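Local coordinates for uronate isomerase (Caulobacter crescentus, PDB 2Q01), which catalyses the interconversion of D-glucuronate with D-fructuronate and of D-galacturonate with D-tagaturonate in bacterial sugar-acid metabolism, at residues 38-49 with 415-425. Numbering follows the deposited sequence.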
loop_
_atom_site.group_PDB
_atom_site.type_symbol
_atom_site.label_atom_id
_atom_site.label_comp_id
_atom_site.label_asym_id
_atom_site.label_seq_id
_atom_site.Cartn_x
_atom_site.Cartn_y
_atom_site.Cartn_z
ATOM N N ILE B 38 -12.004 2.827 27.765
ATOM C CA ILE B 38 -10.925 1.941 28.193
ATOM C C ILE B 38 -9.679 2.288 27.396
ATOM O O ILE B 38 -9.652 2.168 26.161
ATOM C CB ILE B 38 -11.287 0.457 28.023
ATOM C CG1 ILE B 38 -12.495 0.116 28.892
ATOM C CG2 ILE B 38 -10.101 -0.435 28.387
ATOM C CD1 ILE B 38 -13.228 -1.092 28.415
ATOM N N SER B 39 -8.657 2.729 28.120
ATOM C CA SER B 39 -7.453 3.269 27.517
ATOM C C SER B 39 -6.210 2.488 27.981
ATOM O O SER B 39 -5.480 2.938 28.867
ATOM C CB SER B 39 -7.346 4.758 27.849
ATOM O OG SER B 39 -6.237 5.347 27.208
ATOM N N PRO B 40 -5.950 1.323 27.354
ATOM C CA PRO B 40 -5.002 0.355 27.899
ATOM C C PRO B 40 -3.527 0.603 27.541
ATOM O O PRO B 40 -2.653 -0.111 28.038
ATOM C CB PRO B 40 -5.493 -0.964 27.311
ATOM C CG PRO B 40 -6.170 -0.588 26.024
ATOM C CD PRO B 40 -6.522 0.866 26.072
ATOM N N HIS B 41 -3.256 1.606 26.705
ATOM C CA HIS B 41 -1.890 2.038 26.424
ATOM C C HIS B 41 -1.820 3.536 26.151
ATOM O O HIS B 41 -2.460 4.038 25.220
ATOM C CB HIS B 41 -1.295 1.264 25.243
ATOM C CG HIS B 41 0.139 1.601 24.966
ATOM N ND1 HIS B 41 0.539 2.289 23.840
ATOM C CD2 HIS B 41 1.265 1.362 25.680
ATOM C CE1 HIS B 41 1.851 2.445 23.866
ATOM N NE2 HIS B 41 2.315 1.894 24.973
ATOM N N GLY B 42 -1.029 4.242 26.955
ATOM C CA GLY B 42 -0.878 5.688 26.807
ATOM C C GLY B 42 0.270 6.294 27.592
ATOM O O GLY B 42 0.979 5.589 28.319
ATOM N N HIS B 43 0.430 7.612 27.459
ATOM C CA HIS B 43 1.589 8.319 28.007
ATOM C C HIS B 43 1.253 9.538 28.867
ATOM O O HIS B 43 1.998 10.520 28.875
ATOM C CB HIS B 43 2.542 8.722 26.875
ATOM C CG HIS B 43 3.089 7.560 26.110
ATOM N ND1 HIS B 43 4.232 6.887 26.490
ATOM C CD2 HIS B 43 2.642 6.940 24.993
ATOM C CE1 HIS B 43 4.467 5.908 25.635
ATOM N NE2 HIS B 43 3.517 5.917 24.718
ATOM N N THR B 44 0.144 9.475 29.600
ATOM C CA THR B 44 -0.197 10.537 30.549
ATOM C C THR B 44 0.677 10.411 31.800
ATOM O O THR B 44 1.187 9.326 32.103
ATOM C CB THR B 44 -1.706 10.544 30.942
ATOM O OG1 THR B 44 -2.038 9.340 31.644
ATOM C CG2 THR B 44 -2.604 10.690 29.705
ATOM N N ASP B 45 0.855 11.523 32.508
ATOM C CA ASP B 45 1.683 11.565 33.711
ATOM C C ASP B 45 0.825 11.133 34.897
ATOM O O ASP B 45 -0.192 11.765 35.174
ATOM C CB ASP B 45 2.210 12.991 33.918
ATOM C CG ASP B 45 3.403 13.068 34.861
ATOM O OD1 ASP B 45 4.121 14.087 34.793
ATOM O OD2 ASP B 45 3.631 12.149 35.673
ATOM N N PRO B 46 1.226 10.048 35.595
ATOM C CA PRO B 46 0.527 9.569 36.800
ATOM C C PRO B 46 0.522 10.556 37.970
ATOM O O PRO B 46 -0.340 10.465 38.843
ATOM C CB PRO B 46 1.324 8.321 37.193
ATOM C CG PRO B 46 2.670 8.511 36.569
ATOM C CD PRO B 46 2.371 9.178 35.264
ATOM N N SER B 47 1.478 11.482 37.983
ATOM C CA SER B 47 1.573 12.494 39.032
ATOM C C SER B 47 0.432 13.508 38.975
ATOM O O SER B 47 0.116 14.137 39.985
ATOM C CB SER B 47 2.912 13.223 38.951
ATOM O OG SER B 47 2.925 14.135 37.869
ATOM N N TRP B 48 -0.174 13.662 37.796
ATOM C CA TRP B 48 -1.335 14.535 37.613
ATOM C C TRP B 48 -2.509 14.120 38.493
ATOM O O TRP B 48 -3.229 14.970 39.006
ATOM C CB TRP B 48 -1.792 14.552 36.150
ATOM C CG TRP B 48 -0.836 15.197 35.177
ATOM C CD1 TRP B 48 0.173 16.077 35.463
ATOM C CD2 TRP B 48 -0.835 15.038 33.752
ATOM N NE1 TRP B 48 0.810 16.462 34.306
ATOM C CE2 TRP B 48 0.211 15.840 33.242
ATOM C CE3 TRP B 48 -1.614 14.287 32.856
ATOM C CZ2 TRP B 48 0.506 15.907 31.873
ATOM C CZ3 TRP B 48 -1.322 14.356 31.493
ATOM C CH2 TRP B 48 -0.271 15.161 31.017
ATOM N N PHE B 49 -2.683 12.816 38.675
ATOM C CA PHE B 49 -3.794 12.284 39.459
ATOM C C PHE B 49 -3.423 12.018 40.915
ATOM O O PHE B 49 -4.305 11.911 41.767
ATOM C CB PHE B 49 -4.364 11.024 38.796
ATOM C CG PHE B 49 -4.657 11.200 37.338
ATOM C CD1 PHE B 49 -3.785 10.703 36.376
ATOM C CD2 PHE B 49 -5.786 11.900 36.923
ATOM C CE1 PHE B 49 -4.044 10.884 35.023
ATOM C CE2 PHE B 49 -6.051 12.086 35.573
ATOM C CZ PHE B 49 -5.179 11.577 34.622
ATOM N N PHE B 415 -9.192 -0.247 20.463
ATOM C CA PHE B 415 -8.523 1.036 20.285
ATOM C C PHE B 415 -7.764 1.464 21.537
ATOM O O PHE B 415 -8.242 1.284 22.656
ATOM C CB PHE B 415 -9.559 2.109 19.883
ATOM C CG PHE B 415 -9.002 3.508 19.794
ATOM C CD1 PHE B 415 -8.273 3.913 18.681
ATOM C CD2 PHE B 415 -9.218 4.428 20.822
ATOM C CE1 PHE B 415 -7.753 5.209 18.605
ATOM C CE2 PHE B 415 -8.698 5.724 20.750
ATOM C CZ PHE B 415 -7.974 6.113 19.641
ATOM N N ASN B 416 -6.572 2.019 21.333
ATOM C CA ASN B 416 -5.878 2.774 22.369
ATOM C C ASN B 416 -5.506 4.157 21.839
ATOM O O ASN B 416 -5.202 4.310 20.659
ATOM C CB ASN B 416 -4.663 2.008 22.923
ATOM C CG ASN B 416 -3.575 1.779 21.890
ATOM O OD1 ASN B 416 -3.517 0.725 21.259
ATOM N ND2 ASN B 416 -2.693 2.755 21.728
ATOM N N ASP B 417 -5.545 5.164 22.703
ATOM C CA ASP B 417 -5.336 6.538 22.264
ATOM C C ASP B 417 -3.864 6.904 22.086
ATOM O O ASP B 417 -3.540 7.734 21.230
ATOM C CB ASP B 417 -6.035 7.529 23.199
ATOM C CG ASP B 417 -5.729 7.275 24.663
ATOM O OD1 ASP B 417 -6.660 6.888 25.395
ATOM O OD2 ASP B 417 -4.567 7.461 25.085
ATOM N N ASP B 418 -3.003 6.294 22.910
ATOM C CA ASP B 418 -1.536 6.461 22.869
ATOM C C ASP B 418 -1.081 7.932 22.875
ATOM O O ASP B 418 -0.263 8.356 22.053
ATOM C CB ASP B 418 -0.939 5.691 21.678
ATOM C CG ASP B 418 0.572 5.516 21.777
ATOM O OD1 ASP B 418 1.086 5.269 22.887
ATOM O OD2 ASP B 418 1.248 5.633 20.732
ATOM N N THR B 419 -1.624 8.708 23.808
ATOM C CA THR B 419 -1.374 10.148 23.826
ATOM C C THR B 419 -0.945 10.663 25.202
ATOM O O THR B 419 -1.237 10.044 26.230
ATOM C CB THR B 419 -2.602 10.946 23.274
ATOM O OG1 THR B 419 -2.289 12.345 23.193
ATOM C CG2 THR B 419 -3.847 10.735 24.146
ATOM N N ARG B 420 -0.225 11.782 25.204
ATOM C CA ARG B 420 0.081 12.504 26.434
ATOM C C ARG B 420 -1.011 13.551 26.716
ATOM O O ARG B 420 -1.295 13.865 27.876
ATOM C CB ARG B 420 1.475 13.148 26.362
ATOM C CG ARG B 420 1.956 13.742 27.685
ATOM C CD ARG B 420 3.473 13.835 27.794
ATOM N NE ARG B 420 3.875 14.421 29.077
ATOM C CZ ARG B 420 4.054 13.736 30.208
ATOM N NH1 ARG B 420 4.414 14.373 31.316
ATOM N NH2 ARG B 420 3.877 12.419 30.243
ATOM N N ALA B 421 -1.623 14.069 25.648
ATOM C CA ALA B 421 -2.700 15.056 25.747
ATOM C C ALA B 421 -3.955 14.431 26.352
ATOM O O ALA B 421 -4.674 13.678 25.695
ATOM C CB ALA B 421 -2.994 15.673 24.379
ATOM N N PHE B 422 -4.194 14.745 27.620
ATOM C CA PHE B 422 -5.253 14.123 28.397
ATOM C C PHE B 422 -6.645 14.557 27.944
ATOM O O PHE B 422 -7.564 13.741 27.898
ATOM C CB PHE B 422 -5.052 14.428 29.882
ATOM C CG PHE B 422 -6.125 13.873 30.769
ATOM C CD1 PHE B 422 -6.286 12.497 30.917
ATOM C CD2 PHE B 422 -6.968 14.726 31.470
ATOM C CE1 PHE B 422 -7.280 11.979 31.741
ATOM C CE2 PHE B 422 -7.962 14.219 32.297
ATOM C CZ PHE B 422 -8.119 12.842 32.433
ATOM N N LEU B 423 -6.782 15.835 27.594
ATOM C CA LEU B 423 -8.059 16.407 27.162
ATOM C C LEU B 423 -8.553 15.896 25.811
ATOM O O LEU B 423 -9.744 16.014 25.496
ATOM C CB LEU B 423 -7.971 17.929 27.131
ATOM C CG LEU B 423 -8.547 18.661 28.341
ATOM C CD1 LEU B 423 -7.662 18.526 29.573
ATOM C CD2 LEU B 423 -8.723 20.111 27.978
ATOM N N SER B 424 -7.637 15.333 25.027
ATOM C CA SER B 424 -7.961 14.772 23.721
ATOM C C SER B 424 -8.416 13.315 23.818
ATOM O O SER B 424 -8.837 12.732 22.824
ATOM C CB SER B 424 -6.760 14.886 22.778
ATOM O OG SER B 424 -6.458 16.240 22.482
ATOM N N ILE B 425 -8.325 12.726 25.012
ATOM C CA ILE B 425 -8.704 11.312 25.213
ATOM C C ILE B 425 -10.153 10.987 24.806
ATOM O O ILE B 425 -10.346 10.091 23.972
ATOM C CB ILE B 425 -8.310 10.758 26.626
ATOM C CG1 ILE B 425 -6.793 10.580 26.726
ATOM C CG2 ILE B 425 -9.018 9.440 26.935
ATOM C CD1 ILE B 425 -6.322 10.059 28.076
HETATM O O HOH W 1 -10.742 0.765 23.674
HETATM O O HOH W 2 -5.138 4.071 25.364
#
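The imidazole of His41 lies alongside the carboxylate of Asp418, the two planes only 23° apart, with CE1 3.1 Å from OD1 of Asp418. That same OD1 is met at the ring edge of His43, whose NE2 stands 3.1 Å away, so one oxygen lies close to two imidazoles. With CG anti to the backbone N (chi1 -176°), the His41 ring reaches Asp418; beyond the two segments it stacks on His309 and its NE2 makes a weak hydrogen bond to Asp251. Replacing His41 with an alanine would probably leave Asp418 OD1 flanked by His43 alone and deprive Asp251 of its imidazole partner.

Two backbone bonds tie the segments together beside this grouping. Asp418 N donates to His41 O (3.3 Å) within the carbonyl plane, whereas His43 N reaches Thr419 O (3.2 Å) from well above that carbonyl's plane. Near strand 37-39, water 2 accepts from Asp417 N and donates to His41 O and Ser39 OG. Ser39 OG also bonds Asp417 OD1, although the modelled 2.4 Å is doubtfully short.

Toward helix 47-51, the extended Arg420 side chain gives NH2 to His43 O (3.0 Å) and NH1 to Asp45 OD1 in a long salt bridge (3.5 Å). Trp48 CZ2 lies over one guanidinium face, while the carboxylate of Asp45 also caps the helix at Ser47 N. Next to Trp48 in sequence, Phe49 turns its edge to the face of Phe422 in a T-shaped pair with planes at 70°.

Strand 37-39 followed by a His-X-His motif, facing an aspartate from the C-terminal part of the barrel, resembles the metal site of amidohydrolase-type TIM barrels. The close approach of His41 and His43 to Asp418 OD1 is therefore consistent with a metal-binding centre, although no metal is modelled between them.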